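Local atomic coordinates of D-xylonate dehydratase (Caulobacter crescentus, PDB entry 5OYN), a protein that catalyses the dehydration of D-xylonate to 2-dehydro-3-deoxy-D-arabinonate in D-xylose degradation, using a [2Fe-2S] cluster and Mg(2+), and also dehydrates D-gluconate. Residues C455-R460 / M488-L493; A429-F434 / D527-D532. All blocks are in the same frame, centred on the assembly; numbering follows the deposited sequence.

Contact 1: C455-R460 / M488-L493; sequences CILVIR and MSLPTL
Strand 455-460 pairs in parallel with residues 491-493, with Leu457 opposite Thr492 and Val458 opposite Leu493. Three backbone hydrogen bonds form a ladder. Leu457 N donates to Pro491 O at 3.0 Å, in the carbonyl plane. Leu493 N lies nearly along the C=O axis of Leu457 (168°), and Ile459 N closes the ladder on Leu493 O. On one face, Val458 and Leu493 lie side by side and point the same way. CD2 of Leu493 rests against both methyls of Val458, 3.7 Å from CG1 and 3.8 Å from CG2. Ile456 is on this face too. Its CG1 is anti to the backbone N (chi1 170°), so CG1 and CD1 cross obliquely over CB of Pro491, each 4.0 Å away. On the other face, Leu457 and Leu490 cross obliquely, their CD1 atoms 4.1 Å apart. The hydroxyl of Thr492 turns to Ser506. Phe413 and Tyr417 of helix 411-417 touch Pro491. The two strands belong to a beta-alpha-beta unit with helix 480-484 in the crossover. The contact is buried. Three main-chain bonds carry the pairing, and Val458, Leu493, Ile456 and Pro491 on one face and Leu457 and Leu490 on the other pack apolar groups across it.

Contact 2: A429-F434 / D527-D532; sequences ARAIVF and DTIRID
Strand 528-532 runs antiparallel to strand 429-434 (122° between N-to-C directions) and pairs with its start, then carries on along Phe427 and Val426. The tight part is the backbone ladder. Ala429 and Ile529 form a hydrogen-bonded pair: Ala429 N donates to Ile529 O at 2.9 Å, and Ile529 N to Ala429 O at 2.8 Å. Both donors lie nearly along the C=O axes. A third bond runs from Ala431 N to Asp527 O at 2.9 Å, with the N-H well aimed at 166° but the donor above the carbonyl plane. Two CA-H groups add to the grip: Thr528 CA sits 3.3 Å from Ala429 O, and Arg430 CA is equally far from Asp527 O. On the buried face of Ala429 and Ile529, the small Ala431 CB leaves Ile529 CG1 at 4.3 Å, a light touch. Leu398 and Cys538 also pack on Ile529.

The other face is looser and partly exposed. Arg430 and Thr528 form a non-hydrogen-bonded pair there. Arg430 CG passes 3.9 Å from Asp527 O, and the chain then bends at chi3 (79°). Its guanidinium leads away from the partner strand to Leu449 O, with Ile432 CD1 near the rim of one of its faces. At the start of the partner segment, Asp527 OD1 forms a salt bridge with Arg550 and accepts from Arg524 N. The charged ends therefore find partners outside the pairing. This is a pairing of two interior strands of the mixed sheet, carried mainly by main-chain hydrogen bonds, with little side-chain packing across it.

Overall arrangement
Contacts 1 and 2 lie in one mixed sheet of the C-terminal family region, and their centres are about 8 Å apart. Val458 N probably bonds to Ile432 O at 2.8 Å, and Val458 O to Phe434 N at the same distance. Ile456 CG2 packs on Ala429 CB at 3.6 Å. Strand order is 492-494, 455-460, 426-435, 528-532, 537-540, so the pairing is parallel through contact 1 and turns antiparallel at contact 2. Along the chain, contact 1 is nested within the loop that contact 2 closes. Contact 1 is nearer the active site: the Ile459 side chain is about 10 Å from that of the Mg(2+) ligand Glu472. Contact 2 lies away from the cluster and metal sites.

Contact 1: C455-R460 / M488-L493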
loop_
_atom_site.group_PDB
_atom_site.type_symbol
_atom_site.label_atom_id
_atom_site.label_comp_id
_atom_site.label_asym_id
_atom_site.label_seq_id
_atom_site.Cartn_x
_atom_site.Cartn_y
_atom_site.Cartn_z
ATOM N N CYS A 455 31.117 -35.636 -30.462
ATOM C CA CYS A 455 29.675 -35.690 -30.659
ATOM C C CYS A 455 29.079 -34.286 -30.613
ATOM O O CYS A 455 29.726 -33.319 -30.207
ATOM C CB CYS A 455 29.021 -36.594 -29.610
ATOM S SG CYS A 455 29.892 -38.176 -29.390
ATOM N N ILE A 456 27.829 -34.180 -31.061
ATOM C CA ILE A 456 27.058 -32.945 -30.973
ATOM C C ILE A 456 25.667 -33.294 -30.448
ATOM O O ILE A 456 24.955 -34.109 -31.049
ATOM C CB ILE A 456 26.982 -32.202 -32.323
ATOM C CG1 ILE A 456 25.974 -31.055 -32.250
ATOM C CG2 ILE A 456 26.643 -33.158 -33.474
ATOM C CD1 ILE A 456 26.114 -30.063 -33.367
ATOM N N LEU A 457 25.284 -32.691 -29.323
ATOM C CA LEU A 457 24.016 -33.023 -28.690
ATOM C C LEU A 457 22.878 -32.252 -29.346
ATOM O O LEU A 457 22.946 -31.029 -29.514
ATOM C CB LEU A 457 24.082 -32.744 -27.192
ATOM C CG LEU A 457 25.319 -33.375 -26.531
ATOM C CD1 LEU A 457 25.541 -32.812 -25.132
ATOM C CD2 LEU A 457 25.230 -34.903 -26.497
ATOM N N VAL A 458 21.847 -32.981 -29.746
ATOM C CA VAL A 458 20.765 -32.439 -30.548
ATOM C C VAL A 458 19.464 -32.729 -29.824
ATOM O O VAL A 458 19.264 -33.837 -29.309
ATOM C CB VAL A 458 20.748 -33.041 -31.976
ATOM C CG1 VAL A 458 19.519 -32.580 -32.751
ATOM C CG2 VAL A 458 22.003 -32.663 -32.735
ATOM N N ILE A 459 18.586 -31.731 -29.773
ATOM C CA ILE A 459 17.285 -31.864 -29.137
ATOM C C ILE A 459 16.239 -31.347 -30.111
ATOM O O ILE A 459 16.464 -30.345 -30.797
ATOM C CB ILE A 459 17.236 -31.107 -27.788
ATOM C CG1 ILE A 459 15.878 -31.291 -27.107
ATOM C CG2 ILE A 459 17.565 -29.632 -27.978
ATOM C CD1 ILE A 459 15.945 -31.183 -25.601
ATOM N N ARG A 460 15.106 -32.046 -30.191
ATOM C CA ARG A 460 14.049 -31.693 -31.129
ATOM C C ARG A 460 12.692 -31.834 -30.454
ATOM O O ARG A 460 12.545 -32.531 -29.445
ATOM C CB ARG A 460 14.091 -32.562 -32.400
ATOM C CG ARG A 460 13.940 -34.057 -32.135
ATOM C CD ARG A 460 13.199 -34.787 -33.256
ATOM N NE ARG A 460 13.409 -36.231 -33.143
ATOM C CZ ARG A 460 14.225 -36.938 -33.923
ATOM N NH1 ARG A 460 14.901 -36.341 -34.893
ATOM N NH2 ARG A 460 14.363 -38.246 -33.731
ATOM N N MET A 488 34.068 -29.542 -20.626
ATOM C CA MET A 488 32.978 -28.813 -19.987
ATOM C C MET A 488 31.785 -28.610 -20.910
ATOM O O MET A 488 30.655 -28.487 -20.430
ATOM C CB MET A 488 33.488 -27.467 -19.468
ATOM C CG MET A 488 34.485 -27.595 -18.322
ATOM S SD MET A 488 34.007 -28.887 -17.149
ATOM C CE MET A 488 32.588 -28.112 -16.372
ATOM N N SER A 489 32.000 -28.579 -22.220
ATOM C CA SER A 489 30.895 -28.404 -23.145
ATOM C C SER A 489 31.163 -29.181 -24.428
ATOM O O SER A 489 32.312 -29.289 -24.871
ATOM C CB SER A 489 30.668 -26.923 -23.463
ATOM O OG SER A 489 31.894 -26.263 -23.712
ATOM N N LEU A 490 30.100 -29.735 -24.996
ATOM C CA LEU A 490 30.082 -30.231 -26.355
ATOM C C LEU A 490 29.194 -29.345 -27.212
ATOM O O LEU A 490 28.385 -28.571 -26.689
ATOM C CB LEU A 490 29.594 -31.686 -26.418
ATOM C CG LEU A 490 30.351 -32.643 -25.497
ATOM C CD1 LEU A 490 29.525 -33.895 -25.244
ATOM C CD2 LEU A 490 31.758 -32.978 -26.032
ATOM N N PRO A 491 29.355 -29.391 -28.535
ATOM C CA PRO A 491 28.488 -28.588 -29.398
ATOM C C PRO A 491 27.034 -28.990 -29.221
ATOM O O PRO A 491 26.714 -30.138 -28.898
ATOM C CB PRO A 491 28.999 -28.889 -30.812
ATOM C CG PRO A 491 29.987 -29.996 -30.666
ATOM C CD PRO A 491 30.502 -29.936 -29.275
ATOM N N THR A 492 26.151 -28.014 -29.406
ATOM C CA THR A 492 24.748 -28.166 -29.058
ATOM C C THR A 492 23.911 -27.570 -30.171
ATOM O O THR A 492 24.295 -26.567 -30.785
ATOM C CB THR A 492 24.413 -27.487 -27.714
ATOM O OG1 THR A 492 25.164 -26.269 -27.582
ATOM C CG2 THR A 492 24.740 -28.407 -26.541
ATOM N N LEU A 493 22.772 -28.210 -30.441
ATOM C CA LEU A 493 21.884 -27.756 -31.498
ATOM C C LEU A 493 20.480 -28.268 -31.213
ATOM O O LEU A 493 20.318 -29.390 -30.726
ATOM C CB LEU A 493 22.376 -28.242 -32.867
ATOM C CG LEU A 493 21.401 -28.139 -34.041
ATOM C CD1 LEU A 493 22.163 -27.706 -35.256
ATOM C CD2 LEU A 493 20.732 -29.478 -34.300
#

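Contact 2: A429-F434 / D527-D532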
loop_
_atom_site.group_PDB
_atom_site.type_symbol
_atom_site.label_atom_id
_atom_site.label_comp_id
_atom_site.label_asym_id
_atom_site.label_seq_id
_atom_site.Cartn_x
_atom_site.Cartn_y
_atom_site.Cartn_z
ATOM N N ALA A 429 30.894 -33.535 -36.418
ATOM C CA ALA A 429 30.584 -34.225 -35.175
ATOM C C ALA A 429 29.473 -35.241 -35.405
ATOM O O ALA A 429 28.773 -35.224 -36.424
ATOM C CB ALA A 429 30.195 -33.242 -34.067
ATOM N N ARG A 430 29.319 -36.127 -34.424
ATOM C CA ARG A 430 28.370 -37.229 -34.480
ATOM C C ARG A 430 27.130 -36.868 -33.671
ATOM O O ARG A 430 27.225 -36.596 -32.469
ATOM C CB ARG A 430 29.012 -38.504 -33.938
ATOM C CG ARG A 430 28.081 -39.694 -33.900
ATOM C CD ARG A 430 28.882 -40.942 -33.743
ATOM N NE ARG A 430 29.309 -41.143 -32.367
ATOM C CZ ARG A 430 28.552 -41.749 -31.459
ATOM N NH1 ARG A 430 27.337 -42.195 -31.803
ATOM N NH2 ARG A 430 29.007 -41.906 -30.215
ATOM N N ALA A 431 25.969 -36.891 -34.318
ATOM C CA ALA A 431 24.749 -36.434 -33.671
ATOM C C ALA A 431 24.291 -37.410 -32.587
ATOM O O ALA A 431 24.263 -38.624 -32.798
ATOM C CB ALA A 431 23.648 -36.242 -34.712
ATOM N N ILE A 432 23.939 -36.871 -31.421
ATOM C CA ILE A 432 23.240 -37.601 -30.361
ATOM C C ILE A 432 21.900 -36.900 -30.185
ATOM O O ILE A 432 21.835 -35.816 -29.590
ATOM C CB ILE A 432 24.027 -37.627 -29.049
ATOM C CG1 ILE A 432 25.512 -37.902 -29.323
ATOM C CG2 ILE A 432 23.418 -38.640 -28.087
ATOM C CD1 ILE A 432 25.837 -39.358 -29.594
ATOM N N VAL A 433 20.831 -37.507 -30.702
ATOM C CA VAL A 433 19.529 -36.856 -30.825
ATOM C C VAL A 433 18.632 -37.252 -29.661
ATOM O O VAL A 433 18.576 -38.427 -29.268
ATOM C CB VAL A 433 18.872 -37.208 -32.170
ATOM C CG1 VAL A 433 17.523 -36.502 -32.323
ATOM C CG2 VAL A 433 19.806 -36.842 -33.300
ATOM N N PHE A 434 17.918 -36.266 -29.112
ATOM C CA PHE A 434 16.976 -36.473 -28.022
ATOM C C PHE A 434 15.640 -35.852 -28.382
ATOM O O PHE A 434 15.586 -34.787 -29.008
ATOM C CB PHE A 434 17.482 -35.866 -26.731
ATOM C CG PHE A 434 18.822 -36.360 -26.325
ATOM C CD1 PHE A 434 18.960 -37.600 -25.713
ATOM C CD2 PHE A 434 19.950 -35.590 -26.544
ATOM C CE1 PHE A 434 20.209 -38.071 -25.328
ATOM C CE2 PHE A 434 21.199 -36.050 -26.158
ATOM C CZ PHE A 434 21.329 -37.294 -25.547
ATOM N N ASP A 527 24.424 -40.079 -37.147
ATOM C CA ASP A 527 24.691 -39.267 -38.326
ATOM C C ASP A 527 25.839 -38.297 -38.051
ATOM O O ASP A 527 26.243 -38.063 -36.908
ATOM C CB ASP A 527 23.451 -38.482 -38.746
ATOM C CG ASP A 527 22.306 -39.380 -39.189
ATOM O OD1 ASP A 527 21.202 -38.847 -39.464
ATOM O OD2 ASP A 527 22.507 -40.619 -39.257
ATOM N N THR A 528 26.373 -37.730 -39.123
ATOM C CA THR A 528 27.490 -36.806 -39.032
ATOM C C THR A 528 27.021 -35.431 -39.481
ATOM O O THR A 528 26.411 -35.294 -40.548
ATOM C CB THR A 528 28.685 -37.305 -39.854
ATOM O OG1 THR A 528 29.393 -38.289 -39.087
ATOM C CG2 THR A 528 29.652 -36.170 -40.206
ATOM N N ILE A 529 27.265 -34.430 -38.633
ATOM C CA ILE A 529 26.899 -33.043 -38.899
ATOM C C ILE A 529 28.179 -32.254 -39.140
ATOM O O ILE A 529 29.179 -32.435 -38.430
ATOM C CB ILE A 529 26.082 -32.440 -37.737
ATOM C CG1 ILE A 529 24.768 -33.210 -37.565
ATOM C CG2 ILE A 529 25.818 -30.960 -37.981
ATOM C CD1 ILE A 529 23.618 -32.395 -36.990
ATOM N N ARG A 530 28.150 -31.394 -40.154
ATOM C CA ARG A 530 29.313 -30.620 -40.570
ATOM C C ARG A 530 28.990 -29.143 -40.416
ATOM O O ARG A 530 28.087 -28.624 -41.088
ATOM C CB ARG A 530 29.707 -30.949 -42.013
ATOM C CG ARG A 530 30.490 -29.855 -42.728
ATOM C CD ARG A 530 31.383 -30.428 -43.812
ATOM N NE ARG A 530 32.162 -29.385 -44.476
ATOM C CZ ARG A 530 33.486 -29.431 -44.667
ATOM N NH1 ARG A 530 34.202 -30.475 -44.239
ATOM N NH2 ARG A 530 34.100 -28.424 -45.288
ATOM N N ILE A 531 29.723 -28.472 -39.530
ATOM C CA ILE A 531 29.499 -27.066 -39.217
ATOM C C ILE A 531 30.606 -26.259 -39.875
ATOM O O ILE A 531 31.795 -26.547 -39.681
ATOM C CB ILE A 531 29.465 -26.808 -37.692
ATOM C CG1 ILE A 531 28.514 -27.771 -36.965
ATOM C CG2 ILE A 531 29.066 -25.363 -37.385
ATOM C CD1 ILE A 531 27.042 -27.509 -37.212
ATOM N N ASP A 532 30.217 -25.243 -40.636
ATOM C CA ASP A 532 31.161 -24.320 -41.260
ATOM C C ASP A 532 30.762 -22.923 -40.812
ATOM O O ASP A 532 29.782 -22.364 -41.318
ATOM C CB ASP A 532 31.156 -24.447 -42.791
ATOM C CG ASP A 532 32.307 -23.671 -43.466
ATOM O OD1 ASP A 532 32.851 -22.722 -42.846
ATOM O OD2 ASP A 532 32.683 -24.032 -44.611
#